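Local coordinates for nucleoprotein (Human coronavirus NL63, PDB 5N4K), which probably packages the viral RNA genome into a helical ribonucleocapsid, this chain being the protein's N-terminal RNA-binding domain, at residues 30-35 with 51-56; 44-49 with 143-148; 63-68 with 87-92. One frame throughout, in Å; residues are numbered along the deposited sequence. Where two conformers were deposited one is given.

Contact 1 of 3, residues 30-35 with 51-56; sequences SFYMPL and LVPIGK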
loop_
_atom_site.group_PDB
_atom_site.type_symbol
_atom_site.label_atom_id
_atom_site.label_comp_id
_atom_site.label_asym_id
_atom_site.label_seq_id
_atom_site.Cartn_x
_atom_site.Cartn_y
_atom_site.Cartn_z
ATOM N N SER A 30 6.304 2.763 -8.934
ATOM C CA SER A 30 7.757 2.729 -8.701
ATOM C C SER A 30 8.482 2.993 -9.994
ATOM O O SER A 30 8.049 2.606 -11.057
ATOM C CB SER A 30 8.124 1.358 -8.171
ATOM O OG SER A 30 9.517 1.119 -8.031
ATOM N N PHE A 31 9.632 3.615 -9.876
ATOM C CA PHE A 31 10.534 3.750 -11.024
ATOM C C PHE A 31 11.048 2.414 -11.495
ATOM O O PHE A 31 11.592 2.342 -12.654
ATOM C CB PHE A 31 11.719 4.632 -10.705
ATOM C CG PHE A 31 11.407 6.086 -10.597
ATOM C CD1 PHE A 31 11.221 6.823 -11.733
ATOM C CD2 PHE A 31 11.326 6.772 -9.402
ATOM C CE1 PHE A 31 10.888 8.149 -11.706
ATOM C CE2 PHE A 31 11.003 8.131 -9.351
ATOM C CZ PHE A 31 10.766 8.846 -10.536
ATOM N N TYR A 32 11.005 1.368 -10.683
ATOM C CA TYR A 32 11.662 0.120 -10.957
ATOM C C TYR A 32 10.702 -1.057 -11.005
ATOM O O TYR A 32 9.682 -1.047 -10.343
ATOM C CB TYR A 32 12.760 -0.188 -9.906
ATOM C CG TYR A 32 13.769 0.888 -9.842
ATOM C CD1 TYR A 32 14.800 0.984 -10.806
ATOM C CD2 TYR A 32 13.723 1.916 -8.859
ATOM C CE1 TYR A 32 15.688 2.047 -10.840
ATOM C CE2 TYR A 32 14.576 2.985 -8.873
ATOM C CZ TYR A 32 15.545 3.051 -9.857
ATOM O OH TYR A 32 16.490 4.007 -9.890
ATOM N N MET A 33 11.052 -2.089 -11.778
ATOM C CA MET A 33 10.424 -3.365 -11.639
ATOM C C MET A 33 10.522 -3.880 -10.216
ATOM O O MET A 33 11.509 -3.594 -9.523
ATOM C CB MET A 33 11.063 -4.396 -12.626
ATOM C CG MET A 33 10.653 -4.125 -14.101
ATOM S SD MET A 33 8.914 -4.259 -14.452
ATOM C CE MET A 33 8.669 -6.048 -14.362
ATOM N N PRO A 34 9.564 -4.685 -9.776
ATOM C CA PRO A 34 9.653 -5.303 -8.439
ATOM C C PRO A 34 10.671 -6.409 -8.380
ATOM O O PRO A 34 11.125 -6.960 -9.411
ATOM C CB PRO A 34 8.261 -5.832 -8.197
ATOM C CG PRO A 34 7.720 -6.115 -9.576
ATOM C CD PRO A 34 8.346 -5.113 -10.462
ATOM N N LEU A 35 10.997 -6.818 -7.148
ATOM C CA LEU A 35 11.666 -8.066 -6.884
ATOM C C LEU A 35 10.604 -9.031 -6.363
ATOM O O LEU A 35 9.570 -8.650 -5.750
ATOM C CB LEU A 35 12.766 -7.946 -5.848
ATOM C CG LEU A 35 13.755 -6.855 -6.159
ATOM C CD1 LEU A 35 14.769 -6.767 -4.974
ATOM C CD2 LEU A 35 14.418 -7.067 -7.472
ATOM N N LEU A 51 20.234 -2.211 -0.054
ATOM C CA LEU A 51 19.726 -2.659 -1.385
ATOM C C LEU A 51 18.946 -1.514 -1.983
ATOM O O LEU A 51 17.688 -1.524 -2.027
ATOM C CB LEU A 51 18.941 -3.896 -1.223
ATOM C CG LEU A 51 18.601 -4.559 -2.622
ATOM C CD1 LEU A 51 19.847 -5.240 -3.187
ATOM C CD2 LEU A 51 17.493 -5.550 -2.540
ATOM N N VAL A 52 19.656 -0.536 -2.548
ATOM C CA VAL A 52 19.115 0.621 -3.226
ATOM C C VAL A 52 19.403 0.514 -4.739
ATOM O O VAL A 52 20.599 0.476 -5.093
ATOM C CB VAL A 52 19.667 1.984 -2.689
ATOM C CG1 VAL A 52 18.993 3.112 -3.339
ATOM C CG2 VAL A 52 19.560 2.075 -1.158
ATOM N N PRO A 53 18.374 0.547 -5.602
ATOM C CA PRO A 53 18.667 0.540 -7.056
ATOM C C PRO A 53 19.530 1.662 -7.423
ATOM O O PRO A 53 19.489 2.751 -6.911
ATOM C CB PRO A 53 17.302 0.709 -7.697
ATOM C CG PRO A 53 16.358 0.213 -6.709
ATOM C CD PRO A 53 16.934 0.521 -5.320
ATOM N N ILE A 54 20.385 1.426 -8.424
ATOM C CA ILE A 54 21.309 2.437 -8.937
ATOM C C ILE A 54 20.725 3.270 -10.109
ATOM O O ILE A 54 19.969 2.726 -10.860
ATOM C CB ILE A 54 22.617 1.708 -9.450
ATOM C CG1 ILE A 54 23.355 1.015 -8.288
ATOM C CG2 ILE A 54 23.549 2.643 -10.203
ATOM C CD1 ILE A 54 24.325 -0.055 -8.750
ATOM N N GLY A 55 21.063 4.543 -10.174
ATOM C CA GLY A 55 20.958 5.387 -11.405
ATOM C C GLY A 55 20.090 6.632 -11.364
ATOM O O GLY A 55 19.894 7.261 -12.382
ATOM N N LYS A 56 19.560 7.028 -10.174
ATOM C CA LYS A 56 18.847 8.285 -10.032
ATOM C C LYS A 56 19.324 8.955 -8.752
ATOM O O LYS A 56 19.601 8.274 -7.795
ATOM C CB LYS A 56 17.342 8.097 -9.962
ATOM C CG LYS A 56 16.681 7.321 -11.090
ATOM C CD LYS A 56 15.154 7.215 -10.971
ATOM C CE LYS A 56 14.443 8.493 -10.691
ATOM N NZ LYS A 56 14.271 9.315 -11.897
HETATM O O HOH W 1 17.934 4.407 -12.248
#
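In K56 two bends put the end of the chain over the ring of F31. The bend at chi3 (48°) sets CE over the ring centre, 3.5 Å from the F31 ring centroid. The bend at chi4 (80°) then turns NZ over the same face, 3.9 Å from that centroid. CE makes a CH-pi contact over the centre. NZ makes a cation-pi contact 24° off the normal, at much the same height beside it, displaced toward the CE1 and CZ rim. The Y32 ring presents a face to P53. P53 CB lies over the ring centre, with Y32 CZ 3.6 Å away; CB of F31 lies against the opposite face, nearer the rim. Both segments lie in the N-terminal RNA-binding domain. Segment 30-35 is a loop whose last residue, L35, begins strand 35-37, and segment 51-56 lies in the loop between helix 43-46 and strand 63-73. An ST turn shapes the first loop: S30 OG accepts from Y32 N at 3.1 Å. No direct hydrogen bond joins the segments. A water bridges them instead, 2.8 Å from Y32 OH, and it donates to I54 O. Y32 OH also bonds to Y90 OH on strand 80-90. K56 CG passes 3.5 Å from Y32 OH. Farther along, L35 and L51 meet tip to tip, with CD1 of L35 3.9 Å from CD2 of L51.

Contact 2 of 3, residues 44-49 with 143-148; sequences YRVIPR and PELSVV. With SO4 (sulfate ion), chain G; SO4 (sulfate ion), chain J; SO4 (sulfate ion), chain H.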
loop_
_atom_site.group_PDB
_atom_site.type_symbol
_atom_site.label_atom_id
_atom_site.label_comp_id
_atom_site.label_asym_id
_atom_site.label_seq_id
_atom_site.Cartn_x
_atom_site.Cartn_y
_atom_site.Cartn_z
ATOM N N TYR A 44 11.683 -8.355 5.388
ATOM C CA TYR A 44 12.584 -7.592 6.215
ATOM C C TYR A 44 13.912 -8.262 6.631
ATOM O O TYR A 44 14.850 -7.559 6.934
ATOM C CB TYR A 44 11.861 -6.956 7.466
ATOM C CG TYR A 44 11.322 -7.948 8.453
ATOM C CD1 TYR A 44 12.245 -8.607 9.341
ATOM C CD2 TYR A 44 10.003 -8.298 8.539
ATOM C CE1 TYR A 44 11.786 -9.517 10.287
ATOM C CE2 TYR A 44 9.556 -9.233 9.476
ATOM C CZ TYR A 44 10.465 -9.828 10.335
ATOM O OH TYR A 44 9.993 -10.765 11.247
ATOM N N ARG A 45 13.870 -9.575 6.596
ATOM C CA ARG A 45 15.029 -10.401 6.928
ATOM C C ARG A 45 15.978 -10.567 5.766
ATOM O O ARG A 45 17.209 -10.560 5.921
ATOM C CB ARG A 45 14.528 -11.778 7.420
ATOM C CG ARG A 45 14.728 -12.035 8.915
ATOM C CD ARG A 45 15.740 -13.184 9.131
ATOM N NE ARG A 45 15.063 -14.464 9.376
ATOM C CZ ARG A 45 15.522 -15.676 9.053
ATOM N NH1 ARG A 45 16.677 -15.842 8.420
ATOM N NH2 ARG A 45 14.776 -16.731 9.334
ATOM N N VAL A 46 15.455 -10.667 4.555
ATOM C CA VAL A 46 16.248 -10.981 3.446
ATOM C C VAL A 46 16.791 -9.839 2.643
ATOM O O VAL A 46 17.753 -9.955 1.884
ATOM C CB VAL A 46 15.668 -12.069 2.506
ATOM C CG1 VAL A 46 15.480 -13.401 3.294
ATOM C CG2 VAL A 46 14.442 -11.616 1.830
ATOM N N ILE A 47 16.133 -8.674 2.710
ATOM C CA ILE A 47 16.554 -7.583 1.920
ATOM C C ILE A 47 17.693 -6.859 2.617
ATOM O O ILE A 47 17.512 -6.372 3.766
ATOM C CB ILE A 47 15.355 -6.585 1.721
ATOM C CG1 ILE A 47 14.275 -7.234 0.867
ATOM C CG2 ILE A 47 15.837 -5.227 1.208
ATOM C CD1 ILE A 47 12.949 -6.485 0.816
ATOM N N PRO A 48 18.904 -6.806 2.023
ATOM C CA PRO A 48 20.056 -6.144 2.704
ATOM C C PRO A 48 19.784 -4.673 3.005
ATOM O O PRO A 48 19.046 -3.989 2.294
ATOM C CB PRO A 48 21.199 -6.291 1.714
ATOM C CG PRO A 48 20.784 -7.501 0.922
ATOM C CD PRO A 48 19.327 -7.393 0.735
ATOM N N ARG A 49 20.470 -4.164 4.069
ATOM C CA ARG A 49 20.347 -2.810 4.544
ATOM C C ARG A 49 20.552 -1.806 3.486
ATOM O O ARG A 49 20.033 -0.678 3.599
ATOM C CB ARG A 49 21.360 -2.577 5.668
ATOM C CG ARG A 49 22.830 -2.502 5.198
ATOM C CD ARG A 49 23.899 -2.339 6.217
ATOM N NE ARG A 49 25.163 -2.302 5.540
ATOM C CZ ARG A 49 25.718 -1.246 5.021
ATOM N NH1 ARG A 49 25.209 -0.045 5.226
ATOM N NH2 ARG A 49 26.829 -1.368 4.307
ATOM N N PRO A 143 19.902 -15.144 -2.148
ATOM C CA PRO A 143 19.250 -16.224 -2.907
ATOM C C PRO A 143 17.738 -16.114 -2.963
ATOM O O PRO A 143 17.100 -16.559 -3.921
ATOM C CB PRO A 143 19.687 -17.460 -2.135
ATOM C CG PRO A 143 20.907 -17.122 -1.502
ATOM C CD PRO A 143 20.804 -15.665 -1.094
ATOM N N GLU A 144 17.132 -15.485 -1.960
ATOM C CA GLU A 144 15.649 -15.385 -1.885
ATOM C C GLU A 144 15.044 -14.264 -2.708
ATOM O O GLU A 144 13.829 -14.206 -2.777
ATOM C CB GLU A 144 15.276 -15.162 -0.432
ATOM C CG GLU A 144 15.723 -16.217 0.562
ATOM C CD GLU A 144 17.146 -16.037 1.101
ATOM O OE1 GLU A 144 17.943 -15.115 0.682
ATOM O OE2 GLU A 144 17.450 -16.952 1.941
ATOM N N LEU A 145 15.847 -13.435 -3.316
ATOM C CA LEU A 145 15.405 -12.306 -4.107
ATOM C C LEU A 145 15.739 -12.474 -5.624
ATOM O O LEU A 145 16.837 -12.918 -5.961
ATOM C CB LEU A 145 16.050 -10.970 -3.651
ATOM C CG LEU A 145 15.663 -10.559 -2.244
ATOM C CD1 LEU A 145 16.336 -9.216 -1.994
ATOM C CD2 LEU A 145 14.177 -10.376 -2.107
ATOM N N SER A 146 14.766 -12.157 -6.462
ATOM C CA SER A 146 15.012 -12.123 -7.926
ATOM C C SER A 146 14.249 -11.031 -8.581
ATOM O O SER A 146 13.210 -10.579 -8.076
ATOM C CB SER A 146 14.606 -13.505 -8.507
ATOM O OG SER A 146 13.257 -13.759 -8.389
ATOM N N VAL A 147 14.775 -10.522 -9.664
ATOM C CA VAL A 147 14.068 -9.476 -10.362
ATOM C C VAL A 147 12.914 -10.074 -11.148
ATOM O O VAL A 147 13.032 -11.158 -11.773
ATOM C CB VAL A 147 14.958 -8.695 -11.304
ATOM C CG1 VAL A 147 14.134 -7.682 -12.067
ATOM C CG2 VAL A 147 16.124 -8.075 -10.589
ATOM N N VAL A 148 11.808 -9.412 -11.155
ATOM C CA VAL A 148 10.690 -9.713 -12.010
ATOM C C VAL A 148 11.012 -9.014 -13.370
ATOM O O VAL A 148 11.173 -7.759 -13.464
ATOM C CB VAL A 148 9.364 -9.256 -11.358
ATOM C CG1 VAL A 148 8.214 -9.544 -12.307
ATOM C CG2 VAL A 148 9.162 -9.948 -10.015
HETATM S S SO4 G . 25.105 -6.272 6.132
HETATM O O1 SO4 G . 26.002 -7.362 6.545
HETATM O O2 SO4 G . 25.841 -5.087 5.528
HETATM O O3 SO4 G . 24.039 -6.650 5.100
HETATM O O4 SO4 G . 24.218 -6.041 7.242
HETATM S S SO4 J . 27.207 0.700 1.384
HETATM O O1 SO4 J . 27.131 -0.706 0.975
HETATM O O2 SO4 J . 28.577 1.168 1.109
HETATM O O3 SO4 J . 26.877 0.944 2.819
HETATM O O4 SO4 J . 26.160 1.413 0.843
HETATM S S SO4 H . 12.716 -9.635 14.182
HETATM O O1 SO4 H . 13.176 -10.219 15.460
HETATM O O2 SO4 H . 13.892 -9.505 13.279
HETATM O O3 SO4 H . 11.769 -10.541 13.498
HETATM O O4 SO4 H . 12.046 -8.359 14.549
#
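One oxygen, O3 of the chain J sulfate, is gripped by both terminal nitrogens of R49. NH2 of R49 donates to this O3 at 2.7 Å, while the bond from NH1 is weak. On another side of the guanidinium, R49 NE donates in the plane of the group to O2 of the chain G sulfate at 2.9 Å. The R49 chain is extended from CG to NE; the side chain takes no part in the packing on 143-148. Y44 OH gives a hydrogen bond to O3 of the chain H sulfate, and Y44 also packs on R23 of the second subunit. The sulfates probably come from the crystallisation liquor.

The contact proper is apolar. It sets the end of the short helix 43-46, and the loop after it, against the start of strand 145-147 and E144 just before it. That strand is an outermost one of the domain's antiparallel sheet within this chain. V46 lies obliquely across two side chains. Its CG1 is 3.8 Å from CD of E144, and its CG2 is 4.1 Å from CD2 of L145. The other L145 branch, CD1, meets I47 CG1 at 4.0 Å, where the two side chains cross at about a right angle. L145 thus gives one methyl to each neighbour. E144 bends at chi2 (85°), which brings CD against the V46 CG1 methyl. Its carboxylate oxygen OE2 forms a salt bridge with K41. I47 also packs on V109 and V111 of strand 108-112, and L145 on V37 of strand 35-37.

Contact 3 of 3, residues 63-68 with 87-92; sequences IGYWNV and HFYYLG
W66 and F88 form the tight side of this antiparallel pair of strands. F88 CB sits 3.5 Å above the indole plane, over the six-membered ring. The F88 ring turns its edge to the face of the five-membered ring, a T-shaped pair with planes at 63°. F88 CD1 comes within 3.8 Å of W66 NE1, which is hydrogen-bonded to L51 O. Next to them the backbones close up at G64, which has no side chain: G64 CA is 3.2 Å from Y89 O. Y65 and Y89 are a hydrogen-bonded pair, with Y65 N to Y89 O at 2.8 Å and a matching return bond. On their face of the sheet, Y89 CB packs against the face of the Y65 ring, toward its rim, 3.5 Å from Y65 CZ. The two tyrosine rings are slid apart and barely overlap.

The looser end is at N67 and H87, both partly exposed. Backbone bonds still link them, but that from H87 N to N67 O is longer, at 3.1 Å. Their side chains share the face of Y65 and Y89. A water lies there, 3.0 Å from N67 ND2 and also bonded to Y89 OH. In other coronavirus N domains this part of the sheet contributes to RNA binding, and the same is likely here.

The strands belong to the hairpin 63-73/80-90 at the middle of the sheet. Strand 108-112 pairs with the outer side of 63-73, and strand 35-37 with that of 80-90.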
loop_
_atom_site.group_PDB
_atom_site.type_symbol
_atom_site.label_atom_id
_atom_site.label_comp_id
_atom_site.label_asym_id
_atom_site.label_seq_id
_atom_site.Cartn_x
_atom_site.Cartn_y
_atom_site.Cartn_z
ATOM N N ILE A 63 18.463 6.292 -0.806
ATOM C CA ILE A 63 17.787 5.918 0.436
ATOM C C ILE A 63 16.267 5.779 0.121
ATOM O O ILE A 63 15.723 6.580 -0.642
ATOM C CB ILE A 63 18.069 6.992 1.525
ATOM C CG1 ILE A 63 17.376 6.612 2.829
ATOM C CG2 ILE A 63 17.723 8.392 1.053
ATOM C CD1 ILE A 63 18.003 7.382 4.005
ATOM N N GLY A 64 15.623 4.815 0.773
ATOM C CA GLY A 64 14.198 4.676 0.587
ATOM C C GLY A 64 13.734 3.410 1.207
ATOM O O GLY A 64 14.223 2.946 2.230
ATOM N N TYR A 65 12.686 2.839 0.575
ATOM C CA TYR A 65 12.075 1.621 1.116
ATOM C C TYR A 65 11.558 0.694 0.021
ATOM O O TYR A 65 11.250 1.155 -1.084
ATOM C CB TYR A 65 10.877 1.939 2.134
ATOM C CG TYR A 65 9.775 2.780 1.488
ATOM C CD1 TYR A 65 9.853 4.156 1.378
ATOM C CD2 TYR A 65 8.645 2.167 0.932
ATOM C CE1 TYR A 65 8.831 4.927 0.790
ATOM C CE2 TYR A 65 7.651 2.904 0.361
ATOM C CZ TYR A 65 7.746 4.256 0.266
ATOM O OH TYR A 65 6.768 4.959 -0.406
ATOM N N TRP A 66 11.473 -0.573 0.403
ATOM C CA TRP A 66 10.762 -1.614 -0.372
ATOM C C TRP A 66 9.425 -1.862 0.285
ATOM O O TRP A 66 9.360 -2.101 1.450
ATOM C CB TRP A 66 11.591 -2.857 -0.466
ATOM C CG TRP A 66 12.838 -2.742 -1.251
ATOM C CD1 TRP A 66 14.071 -2.358 -0.785
ATOM C CD2 TRP A 66 13.018 -2.962 -2.661
ATOM N NE1 TRP A 66 14.974 -2.356 -1.767
ATOM C CE2 TRP A 66 14.368 -2.703 -2.949
ATOM C CE3 TRP A 66 12.162 -3.298 -3.687
ATOM C CZ2 TRP A 66 14.878 -2.832 -4.247
ATOM C CZ3 TRP A 66 12.654 -3.414 -4.999
ATOM C CH2 TRP A 66 13.975 -3.171 -5.253
ATOM N N ASN A 67 8.368 -1.782 -0.502
ATOM C CA ASN A 67 6.984 -1.956 -0.013
ATOM C C ASN A 67 6.497 -3.375 -0.438
ATOM O O ASN A 67 6.513 -3.684 -1.632
ATOM C CB ASN A 67 6.068 -0.896 -0.641
ATOM C CG ASN A 67 4.808 -0.718 0.103
ATOM O OD1 ASN A 67 4.801 -0.754 1.308
ATOM N ND2 ASN A 67 3.744 -0.507 -0.645
ATOM N N VAL A 68 6.117 -4.146 0.514
ATOM C CA VAL A 68 5.634 -5.505 0.254
ATOM C C VAL A 68 4.237 -5.523 -0.285
ATOM O O VAL A 68 3.340 -4.878 0.296
ATOM C CB VAL A 68 5.784 -6.333 1.525
ATOM C CG1 VAL A 68 5.186 -7.749 1.381
ATOM C CG2 VAL A 68 7.178 -6.424 2.072
ATOM N N HIS A 87 8.341 -3.477 -4.075
ATOM C CA HIS A 87 8.610 -2.361 -4.997
ATOM C C HIS A 87 9.369 -1.260 -4.267
ATOM O O HIS A 87 9.023 -0.927 -3.112
ATOM C CB HIS A 87 7.280 -1.778 -5.512
ATOM C CG HIS A 87 6.393 -2.735 -6.232
ATOM N ND1 HIS A 87 6.321 -2.743 -7.588
ATOM C CD2 HIS A 87 5.556 -3.640 -5.767
ATOM C CE1 HIS A 87 5.503 -3.703 -7.962
ATOM N NE2 HIS A 87 5.001 -4.257 -6.887
ATOM N N PHE A 88 10.362 -0.673 -4.943
ATOM C CA PHE A 88 11.222 0.300 -4.282
ATOM C C PHE A 88 10.727 1.703 -4.541
ATOM O O PHE A 88 10.364 2.081 -5.688
ATOM C CB PHE A 88 12.648 0.214 -4.872
ATOM C CG PHE A 88 13.526 1.313 -4.328
ATOM C CD1 PHE A 88 14.108 1.155 -3.083
ATOM C CD2 PHE A 88 13.720 2.478 -5.016
ATOM C CE1 PHE A 88 14.859 2.173 -2.515
ATOM C CE2 PHE A 88 14.464 3.522 -4.465
ATOM C CZ PHE A 88 15.005 3.354 -3.219
ATOM N N TYR A 89 10.805 2.533 -3.518
ATOM C CA TYR A 89 10.506 3.946 -3.598
ATOM C C TYR A 89 11.543 4.712 -2.796
ATOM O O TYR A 89 11.924 4.351 -1.709
ATOM C CB TYR A 89 9.121 4.224 -3.004
ATOM C CG TYR A 89 8.009 3.502 -3.703
ATOM C CD1 TYR A 89 7.616 2.242 -3.290
ATOM C CD2 TYR A 89 7.346 4.127 -4.762
ATOM C CE1 TYR A 89 6.570 1.562 -3.966
ATOM C CE2 TYR A 89 6.351 3.428 -5.401
ATOM C CZ TYR A 89 6.038 2.224 -4.997
ATOM O OH TYR A 89 4.948 1.511 -5.651
ATOM N N TYR A 90 11.981 5.846 -3.350
ATOM C CA TYR A 90 12.884 6.751 -2.639
ATOM C C TYR A 90 12.198 7.341 -1.427
ATOM O O TYR A 90 10.995 7.583 -1.427
ATOM C CB TYR A 90 13.374 7.845 -3.631
ATOM C CG TYR A 90 14.264 7.267 -4.750
ATOM C CD1 TYR A 90 15.628 7.071 -4.520
ATOM C CD2 TYR A 90 13.782 6.999 -5.999
ATOM C CE1 TYR A 90 16.451 6.508 -5.484
ATOM C CE2 TYR A 90 14.541 6.454 -6.979
ATOM C CZ TYR A 90 15.869 6.207 -6.703
ATOM O OH TYR A 90 16.667 5.632 -7.692
ATOM N N LEU A 91 12.996 7.704 -0.465
ATOM C CA LEU A 91 12.495 8.333 0.751
ATOM C C LEU A 91 11.706 9.598 0.400
ATOM O O LEU A 91 12.136 10.423 -0.371
ATOM C CB LEU A 91 13.672 8.662 1.708
ATOM C CG LEU A 91 13.268 9.238 3.064
ATOM C CD1 LEU A 91 12.476 8.302 3.910
ATOM C CD2 LEU A 91 14.588 9.553 3.782
ATOM N N GLY A 92 10.509 9.719 0.997
ATOM C CA GLY A 92 9.624 10.855 0.714
ATOM C C GLY A 92 8.889 10.791 -0.560
ATOM O O GLY A 92 8.291 11.818 -0.975
HETATM O O HOH W 2 3.858 -0.717 -3.619
#

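In the fold
Contact 3 holds the central hairpin, and contact 1 packs against it; their centres are about 9 Å apart. S30 OG bonds to F88 O at 2.7 Å, and P34 CB touches H87 CE1 at 3.5 Å. Contact 2 lies farther off, its centre about 13 Å from that of contact 1 and 14 Å from that of contact 3. P34 O and V148 N, 3.1 Å apart, probably form a hydrogen bond between contacts 1 and 2. W66 reaches both other contacts: its NE1 bonds to L51 O, and I47 CG2 meets its CD1 at 3.9 Å. The H87 side chain is about 6 Å from another bound sulfate, probably from the crystallisation liquor.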